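Local coordinates for protein GTPase HflX (Sulfolobus solfataricus P2, PDB 2QTF) that binds and hydrolyses GTP specifically and associates with the 50S ribosomal subunit, with a possible role in protein synthesis or ribosome biogenesis, at residues A[296-302]-A[329-335]; A[180-186]-A[258-264]. All blocks are in the same frame, centred on the assembly; numbering follows the deposited sequence.

Contact 1 of 2, residues A[296-302]-A[329-335]; sequences LVTLNKI and DVIPISA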
ATOM      1  N   LEU A 296      -0.852  -2.889 -18.828  1.00 22.14           N
ATOM      2  CA  LEU A 296       0.221  -3.812 -19.090  1.00 21.10           C
ATOM      3  C   LEU A 296       0.315  -4.690 -17.856  1.00 21.33           C
ATOM      4  O   LEU A 296       0.600  -4.186 -16.761  1.00 20.82           O
ATOM      5  CB  LEU A 296       1.538  -3.013 -19.205  1.00 23.81           C
ATOM      6  CG  LEU A 296       2.859  -3.817 -19.322  1.00 23.54           C
ATOM      7  CD1 LEU A 296       2.848  -4.851 -20.482  1.00 26.38           C
ATOM      8  CD2 LEU A 296       4.151  -2.831 -19.501  1.00 23.80           C
ATOM      9  N   VAL A 297       0.163  -5.993 -17.981  1.00 21.36           N
ATOM     10  CA  VAL A 297       0.174  -6.856 -16.816  1.00 21.81           C
ATOM     11  C   VAL A 297       1.573  -7.404 -16.725  1.00 23.28           C
ATOM     12  O   VAL A 297       2.130  -7.923 -17.733  1.00 23.63           O
ATOM     13  CB  VAL A 297      -0.882  -8.082 -16.912  1.00 19.68           C
ATOM     14  CG1 VAL A 297      -0.763  -8.937 -15.656  1.00 22.53           C
ATOM     15  CG2 VAL A 297      -2.315  -7.568 -17.192  1.00 20.84           C
ATOM     16  N   THR A 298       2.191  -7.289 -15.538  1.00 23.27           N
ATOM     17  CA  THR A 298       3.492  -7.877 -15.412  1.00 23.07           C
ATOM     18  C   THR A 298       3.430  -9.008 -14.379  1.00 23.34           C
ATOM     19  O   THR A 298       3.227  -8.765 -13.196  1.00 21.48           O
ATOM     20  CB  THR A 298       4.604  -6.860 -15.006  1.00 22.39           C
ATOM     21  OG1 THR A 298       4.311  -6.327 -13.718  1.00 22.97           O
ATOM     22  CG2 THR A 298       4.730  -5.709 -16.001  1.00 22.91           C
ATOM     23  N   LEU A 299       3.659 -10.211 -14.854  1.00 23.69           N
ATOM     24  CA  LEU A 299       3.798 -11.369 -14.010  1.00 25.72           C
ATOM     25  C   LEU A 299       5.202 -11.420 -13.420  1.00 26.43           C
ATOM     26  O   LEU A 299       6.178 -11.707 -14.108  1.00 25.14           O
ATOM     27  CB  LEU A 299       3.458 -12.632 -14.878  1.00 27.88           C
ATOM     28  CG  LEU A 299       3.351 -13.964 -14.214  1.00 30.35           C
ATOM     29  CD1 LEU A 299       2.286 -13.779 -12.979  1.00 28.75           C
ATOM     30  CD2 LEU A 299       2.877 -14.980 -15.292  1.00 26.50           C
ATOM     31  N   ASN A 300       5.295 -11.053 -12.141  1.00 24.13           N
ATOM     32  CA  ASN A 300       6.535 -10.766 -11.476  1.00 24.07           C
ATOM     33  C   ASN A 300       7.013 -11.937 -10.593  1.00 25.42           C
ATOM     34  O   ASN A 300       6.246 -12.901 -10.413  1.00 24.78           O
ATOM     35  CB  ASN A 300       6.335  -9.509 -10.596  1.00 23.22           C
ATOM     36  CG  ASN A 300       7.657  -8.921 -10.088  1.00 22.75           C
ATOM     37  OD1 ASN A 300       8.708  -8.960 -10.743  1.00 24.16           O
ATOM     38  ND2 ASN A 300       7.626  -8.402  -8.884  1.00 22.00           N
ATOM     39  N   LYS A 301       8.274 -11.840 -10.147  1.00 24.28           N
ATOM     40  CA  LYS A 301       8.973 -12.766  -9.227  1.00 27.42           C
ATOM     41  C   LYS A 301       9.178 -14.109  -9.894  1.00 29.19           C
ATOM     42  O   LYS A 301       9.243 -15.149  -9.197  1.00 30.67           O
ATOM     43  CB  LYS A 301       8.152 -12.952  -7.934  1.00 26.42           C
ATOM     44  CG  LYS A 301       7.863 -11.692  -7.215  1.00 26.53           C
ATOM     45  CD  LYS A 301       7.340 -12.048  -5.779  1.00 32.87           C
ATOM     46  CE  LYS A 301       6.984 -10.789  -5.080  1.00 33.05           C
ATOM     47  NZ  LYS A 301       6.719 -10.997  -3.591  1.00 33.09           N
ATOM     48  N   ILE A 302       9.309 -14.108 -11.231  1.00 30.28           N
ATOM     49  CA  ILE A 302       9.372 -15.337 -11.997  1.00 30.70           C
ATOM     50  C   ILE A 302      10.635 -16.169 -11.675  1.00 34.91           C
ATOM     51  O   ILE A 302      10.685 -17.370 -12.031  1.00 36.28           O
ATOM     52  CB  ILE A 302       9.367 -15.112 -13.531  1.00 31.36           C
ATOM     53  CG1 ILE A 302      10.730 -14.400 -14.022  1.00 30.28           C
ATOM     54  CG2 ILE A 302       7.961 -14.516 -13.985  1.00 27.78           C
ATOM     55  CD1 ILE A 302      10.804 -14.178 -15.587  1.00 29.71           C
ATOM     56  N   ASP A 329      -0.497  -5.643 -22.893  1.00 23.52           N
ATOM     57  CA  ASP A 329       0.244  -6.856 -23.044  1.00 25.66           C
ATOM     58  C   ASP A 329       0.390  -7.498 -21.707  1.00 23.05           C
ATOM     59  O   ASP A 329       0.021  -6.894 -20.699  1.00 22.92           O
ATOM     60  CB  ASP A 329       1.670  -6.528 -23.552  1.00 26.16           C
ATOM     61  CG  ASP A 329       2.243  -7.682 -24.416  1.00 33.38           C
ATOM     62  OD1 ASP A 329       1.710  -8.816 -24.293  1.00 29.63           O
ATOM     63  OD2 ASP A 329       3.170  -7.431 -25.209  1.00 39.94           O
ATOM     64  N   VAL A 330       0.909  -8.717 -21.703  1.00 23.65           N
ATOM     65  CA  VAL A 330       1.171  -9.516 -20.507  1.00 23.78           C
ATOM     66  C   VAL A 330       2.599 -10.033 -20.623  1.00 25.26           C
ATOM     67  O   VAL A 330       2.876 -10.780 -21.598  1.00 25.97           O
ATOM     68  CB  VAL A 330       0.133 -10.724 -20.372  1.00 23.62           C
ATOM     69  CG1 VAL A 330       0.384 -11.454 -19.099  1.00 26.86           C
ATOM     70  CG2 VAL A 330      -1.323 -10.215 -20.264  1.00 20.89           C
ATOM     71  N   ILE A 331       3.513  -9.618 -19.717  1.00 22.38           N
ATOM     72  CA  ILE A 331       4.936 -10.054 -19.759  1.00 24.33           C
ATOM     73  C   ILE A 331       5.397 -10.658 -18.432  1.00 22.97           C
ATOM     74  O   ILE A 331       4.962 -10.248 -17.390  1.00 22.54           O
ATOM     75  CB  ILE A 331       5.881  -8.915 -20.240  1.00 21.94           C
ATOM     76  CG1 ILE A 331       5.780  -7.718 -19.269  1.00 21.84           C
ATOM     77  CG2 ILE A 331       5.285  -8.421 -21.630  1.00 26.15           C
ATOM     78  CD1 ILE A 331       6.681  -6.466 -19.564  1.00 24.30           C
ATOM     79  N   PRO A 332       6.305 -11.618 -18.490  1.00 23.57           N
ATOM     80  CA  PRO A 332       6.933 -12.105 -17.275  1.00 22.59           C
ATOM     81  C   PRO A 332       8.190 -11.352 -17.006  1.00 22.47           C
ATOM     82  O   PRO A 332       9.016 -11.123 -17.968  1.00 20.66           O
ATOM     83  CB  PRO A 332       7.301 -13.561 -17.653  1.00 23.40           C
ATOM     84  CG  PRO A 332       7.610 -13.436 -19.240  1.00 23.52           C
ATOM     85  CD  PRO A 332       6.728 -12.340 -19.732  1.00 24.28           C
ATOM     86  N   ILE A 333       8.397 -10.982 -15.757  1.00 21.09           N
ATOM     87  CA  ILE A 333       9.639 -10.322 -15.401  1.00 22.27           C
ATOM     88  C   ILE A 333      10.096 -10.808 -14.048  1.00 23.00           C
ATOM     89  O   ILE A 333       9.314 -11.433 -13.288  1.00 23.37           O
ATOM     90  CB  ILE A 333       9.447  -8.758 -15.233  1.00 21.80           C
ATOM     91  CG1 ILE A 333       8.410  -8.497 -14.086  1.00 23.47           C
ATOM     92  CG2 ILE A 333       9.029  -8.139 -16.600  1.00 19.23           C
ATOM     93  CD1 ILE A 333       8.250  -6.962 -13.705  1.00 24.19           C
ATOM     94  N   SER A 334      11.323 -10.472 -13.686  1.00 23.46           N
ATOM     95  CA  SER A 334      11.740 -10.548 -12.276  1.00 24.24           C
ATOM     96  C   SER A 334      12.374  -9.210 -11.926  1.00 25.04           C
ATOM     97  O   SER A 334      13.482  -8.906 -12.378  1.00 25.89           O
ATOM     98  CB  SER A 334      12.684 -11.677 -11.982  1.00 25.35           C
ATOM     99  OG  SER A 334      13.155 -11.412 -10.660  1.00 27.13           O
ATOM    100  N   ALA A 335      11.641  -8.364 -11.226  1.00 25.79           N
ATOM    101  CA  ALA A 335      12.165  -7.032 -10.850  1.00 28.31           C
ATOM    102  C   ALA A 335      13.367  -7.190  -9.959  1.00 30.86           C
ATOM    103  O   ALA A 335      14.284  -6.425 -10.128  1.00 31.66           O
ATOM    104  CB  ALA A 335      11.091  -6.117 -10.195  1.00 25.86           C
TER
HETATM  105  O   HOH W   1      11.061 -10.004  -8.542  1.00 28.75           O

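Contact 2 of 2, residues A[180-186]-A[258-264]; sequences PSIGIVG and SDALILV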
ATOM      1  N   PRO A 180       2.949  11.246 -20.769  1.00 33.06           N
ATOM      2  CA  PRO A 180       2.061  10.183 -20.262  1.00 31.47           C
ATOM      3  C   PRO A 180       2.358   9.707 -18.820  1.00 30.70           C
ATOM      4  O   PRO A 180       3.510   9.667 -18.426  1.00 29.63           O
ATOM      5  CB  PRO A 180       2.260   9.075 -21.277  1.00 32.92           C
ATOM      6  CG  PRO A 180       3.632   9.251 -21.776  1.00 33.00           C
ATOM      7  CD  PRO A 180       3.813  10.748 -21.860  1.00 32.96           C
ATOM      8  N   SER A 181       1.324   9.417 -18.014  1.00 29.35           N
ATOM      9  CA  SER A 181       1.526   8.913 -16.680  1.00 28.04           C
ATOM     10  C   SER A 181       1.106   7.445 -16.603  1.00 26.37           C
ATOM     11  O   SER A 181       0.087   7.050 -17.128  1.00 27.21           O
ATOM     12  CB  SER A 181       0.806   9.762 -15.620  1.00 28.84           C
ATOM     13  OG  SER A 181      -0.530   9.662 -15.995  1.00 34.18           O
ATOM     14  N   ILE A 182       1.970   6.620 -16.008  1.00 24.40           N
ATOM     15  CA  ILE A 182       1.710   5.197 -15.961  1.00 22.25           C
ATOM     16  C   ILE A 182       1.704   4.843 -14.479  1.00 22.50           C
ATOM     17  O   ILE A 182       2.696   5.006 -13.803  1.00 21.42           O
ATOM     18  CB  ILE A 182       2.752   4.421 -16.733  1.00 25.16           C
ATOM     19  CG1 ILE A 182       2.672   4.873 -18.227  1.00 25.85           C
ATOM     20  CG2 ILE A 182       2.467   2.889 -16.675  1.00 23.44           C
ATOM     21  CD1 ILE A 182       3.510   3.987 -19.186  1.00 28.77           C
ATOM     22  N   GLY A 183       0.543   4.424 -13.997  1.00 21.11           N
ATOM     23  CA  GLY A 183       0.387   4.058 -12.587  1.00 22.59           C
ATOM     24  C   GLY A 183       0.659   2.553 -12.372  1.00 20.32           C
ATOM     25  O   GLY A 183       0.247   1.706 -13.150  1.00 20.13           O
ATOM     26  N   ILE A 184       1.374   2.223 -11.300  1.00 18.65           N
ATOM     27  CA  ILE A 184       1.645   0.837 -10.954  1.00 18.19           C
ATOM     28  C   ILE A 184       0.664   0.452  -9.863  1.00 18.42           C
ATOM     29  O   ILE A 184       0.680   1.073  -8.730  1.00 18.63           O
ATOM     30  CB  ILE A 184       3.092   0.739 -10.391  1.00 17.50           C
ATOM     31  CG1 ILE A 184       4.079   1.061 -11.580  1.00 20.00           C
ATOM     32  CG2 ILE A 184       3.459  -0.769  -9.880  1.00 18.15           C
ATOM     33  CD1 ILE A 184       5.534   1.333 -11.168  1.00 21.11           C
ATOM     34  N   VAL A 185      -0.115  -0.605 -10.136  1.00 18.55           N
ATOM     35  CA  VAL A 185      -1.096  -1.139  -9.191  1.00 20.45           C
ATOM     36  C   VAL A 185      -0.893  -2.630  -8.981  1.00 20.03           C
ATOM     37  O   VAL A 185      -0.116  -3.298  -9.705  1.00 19.43           O
ATOM     38  CB  VAL A 185      -2.544  -0.902  -9.689  1.00 18.93           C
ATOM     39  CG1 VAL A 185      -2.760   0.611  -9.773  1.00 18.39           C
ATOM     40  CG2 VAL A 185      -2.728  -1.573 -11.121  1.00 18.84           C
ATOM     41  N   GLY A 186      -1.556  -3.146  -7.952  1.00 18.67           N
ATOM     42  CA  GLY A 186      -1.429  -4.562  -7.631  1.00 18.27           C
ATOM     43  C   GLY A 186      -1.506  -4.807  -6.133  1.00 20.07           C
ATOM     44  O   GLY A 186      -1.285  -3.876  -5.334  1.00 19.94           O
ATOM     45  N   SER A 258      -4.122   8.363 -14.142  1.00 25.84           N
ATOM     46  CA  SER A 258      -2.981   7.938 -14.931  1.00 24.84           C
ATOM     47  C   SER A 258      -3.521   7.557 -16.333  1.00 24.59           C
ATOM     48  O   SER A 258      -4.681   7.132 -16.471  1.00 25.31           O
ATOM     49  CB  SER A 258      -2.236   6.783 -14.186  1.00 25.36           C
ATOM     50  OG  SER A 258      -1.584   7.362 -13.031  1.00 27.03           O
ATOM     51  N   ASP A 259      -2.710   7.709 -17.380  1.00 23.96           N
ATOM     52  CA  ASP A 259      -3.108   7.399 -18.772  1.00 23.09           C
ATOM     53  C   ASP A 259      -3.159   5.921 -19.017  1.00 22.50           C
ATOM     54  O   ASP A 259      -3.918   5.383 -19.860  1.00 24.19           O
ATOM     55  CB  ASP A 259      -2.036   8.052 -19.707  1.00 23.99           C
ATOM     56  CG  ASP A 259      -2.104   9.501 -19.609  1.00 26.74           C
ATOM     57  OD1 ASP A 259      -3.217  10.010 -19.649  1.00 32.09           O
ATOM     58  OD2 ASP A 259      -1.119  10.169 -19.375  1.00 32.47           O
ATOM     59  N   ALA A 260      -2.331   5.185 -18.279  1.00 21.50           N
ATOM     60  CA  ALA A 260      -2.326   3.696 -18.362  1.00 20.28           C
ATOM     61  C   ALA A 260      -1.865   3.107 -17.033  1.00 19.34           C
ATOM     62  O   ALA A 260      -1.395   3.863 -16.210  1.00 21.00           O
ATOM     63  CB  ALA A 260      -1.301   3.209 -19.500  1.00 19.69           C
ATOM     64  N   LEU A 261      -1.926   1.781 -16.879  1.00 18.70           N
ATOM     65  CA  LEU A 261      -1.499   1.162 -15.600  1.00 20.05           C
ATOM     66  C   LEU A 261      -0.664  -0.039 -15.918  1.00 21.66           C
ATOM     67  O   LEU A 261      -0.854  -0.739 -16.984  1.00 22.29           O
ATOM     68  CB  LEU A 261      -2.742   0.632 -14.831  1.00 19.26           C
ATOM     69  CG  LEU A 261      -3.798   1.640 -14.384  1.00 21.65           C
ATOM     70  CD1 LEU A 261      -5.046   0.909 -13.757  1.00 22.80           C
ATOM     71  CD2 LEU A 261      -3.249   2.760 -13.522  1.00 21.40           C
ATOM     72  N   ILE A 262       0.206  -0.326 -14.985  1.00 19.90           N
ATOM     73  CA  ILE A 262       0.921  -1.599 -14.974  1.00 20.28           C
ATOM     74  C   ILE A 262       0.350  -2.343 -13.791  1.00 21.46           C
ATOM     75  O   ILE A 262       0.468  -1.850 -12.685  1.00 20.25           O
ATOM     76  CB  ILE A 262       2.445  -1.398 -14.743  1.00 21.09           C
ATOM     77  CG1 ILE A 262       3.057  -0.610 -15.978  1.00 18.63           C
ATOM     78  CG2 ILE A 262       3.159  -2.757 -14.343  1.00 21.77           C
ATOM     79  CD1 ILE A 262       4.582  -0.095 -15.767  1.00 18.55           C
ATOM     80  N   LEU A 263      -0.207  -3.553 -14.044  1.00 19.36           N
ATOM     81  CA  LEU A 263      -0.721  -4.423 -12.999  1.00 20.48           C
ATOM     82  C   LEU A 263       0.238  -5.513 -12.707  1.00 19.98           C
ATOM     83  O   LEU A 263       0.612  -6.333 -13.568  1.00 19.58           O
ATOM     84  CB  LEU A 263      -2.061  -5.075 -13.392  1.00 20.66           C
ATOM     85  CG  LEU A 263      -2.649  -6.107 -12.430  1.00 22.24           C
ATOM     86  CD1 LEU A 263      -3.135  -5.444 -11.111  1.00 20.88           C
ATOM     87  CD2 LEU A 263      -3.937  -6.760 -13.160  1.00 21.75           C
ATOM     88  N   VAL A 264       0.655  -5.516 -11.473  1.00 19.14           N
ATOM     89  CA  VAL A 264       1.725  -6.404 -11.035  1.00 19.96           C
ATOM     90  C   VAL A 264       1.104  -7.611 -10.347  1.00 20.41           C
ATOM     91  O   VAL A 264       0.216  -7.447  -9.474  1.00 22.39           O
ATOM     92  CB  VAL A 264       2.770  -5.717 -10.084  1.00 21.04           C
ATOM     93  CG1 VAL A 264       3.980  -6.579  -9.850  1.00 23.60           C
ATOM     94  CG2 VAL A 264       3.276  -4.321 -10.598  1.00 18.77           C
TER

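Contact 1 of 2, residues A[296-302]-A[329-335]
Asn300 meets Ala335 where two parallel strands of a P-loop GTPase end, in the pair of loops (the NKxD and SAL motifs of G proteins) thought to read the guanine base. The strands, 296-300 and 329-332, form a beta-alpha-beta unit through helix 309-323, and their backbones bond in step from Val297 N on Asp329 O to Ile333 N on Leu299 O. Asn300 extends its amide towards the second loop, with CG anti to the backbone N (chi1 -167°). OD1 accepts the amide of Ala335 in the carbonyl plane at 3.0 Å from Ala335 N, in a nearly straight bond (168°), while ND2 donates to Ser190 O in the P-loop. Gripped at both ends, the amide is fixed in its rotation and joins three segments inferred to bind GTP. Replacing Asn300 by an alanine removes the carboxamide and would probably leave the Ala335 amide and Ser190 O without their mate. Ile333 crosses the amide, its CG1 3.4 Å from Asn300 OD1. That CG1 sits between the backbone N and the carbonyl carbon (chi1 61°), which with an extended chi2 brings CD1 to 3.9 Å from Thr298 CB. Thr298 and Ile331 stand side by side on that face, under helix 341-355. On the other face Val330 CG2 touches Val297 CB at 4.0 Å, the two valines pointing the same way. Past the first strand, Ile302 reaches the end of the second and the loop after it: CG2 lies 3.8 Å from Pro332 CB, and CG1 comes within 3.4 Å of Ile333 O.

Contact 2 of 2, residues A[180-186]-A[258-264]
Ile182 and Ile262 cross on one face of the parallel strand pair 181-185 and 260-264, the methyl CG2 of Ile182 lying 3.6 Å from Ile262 CG1. Two residues further along each strand, Ile184 CG2 meets Val264 CG2, also at 3.6 Å. In both isoleucines of the first strand chi1 (-62° and -67°) sets CG1 beside the backbone N and leaves CG2 anti to it, which swings this methyl towards the neighbouring strand; helix 192-200 packs over Ile184, Ile262 and Val264. The reverse face is close-fitting too. Gly183 brings no side chain, and its CA packs against Leu261 CD2 at 4.0 Å, where a beta carbon would be tight against both that methyl and Ser258 OG. Beyond it, Val185 CG2 reaches Leu263 CD1 at 3.9 Å, the two side chains crossing at about a right angle.

The entrance to the strands is more polar and more open to solvent, with Pro180 and Asp259 partly exposed. Here Asp259 OD2 accepts the amide of Ser181 at 2.9 Å from Ser181 N, tilted out of the carboxylate plane. Ser181 returns the grip: its O takes both the Asp259 and Ala260 amides, the latter over a longer 3.3 Å to Ala260 N, and its OG also accepts from Asp259 N. At the far end Gly186 has backbone angles that suit only glycine, and it opens the Walker A P-loop, the strand-loop-helix phosphate site of GTPases.

Contacts 1 and 2 are successive parts of one six-stranded mixed sheet, the core of the G domain, with centres about 13 Å apart. Contact 2 closes along the chain before contact 1 opens. Strand 260-266 adjoins strand 295-300, so the two pairs make a continuous parallel run of four strands in the order 181-185, 260-266, 295-300, 327-332. They are sewn together at the seam by probable hydrogen bonds from Thr298 N to Leu263 O and from Leu296 N to Leu261 O. Because the four strands run the same way, the P-loop after the first and the probable base-recognition loops after the last two gather at the C-terminal ends of the strands, consistent with a single GTP site.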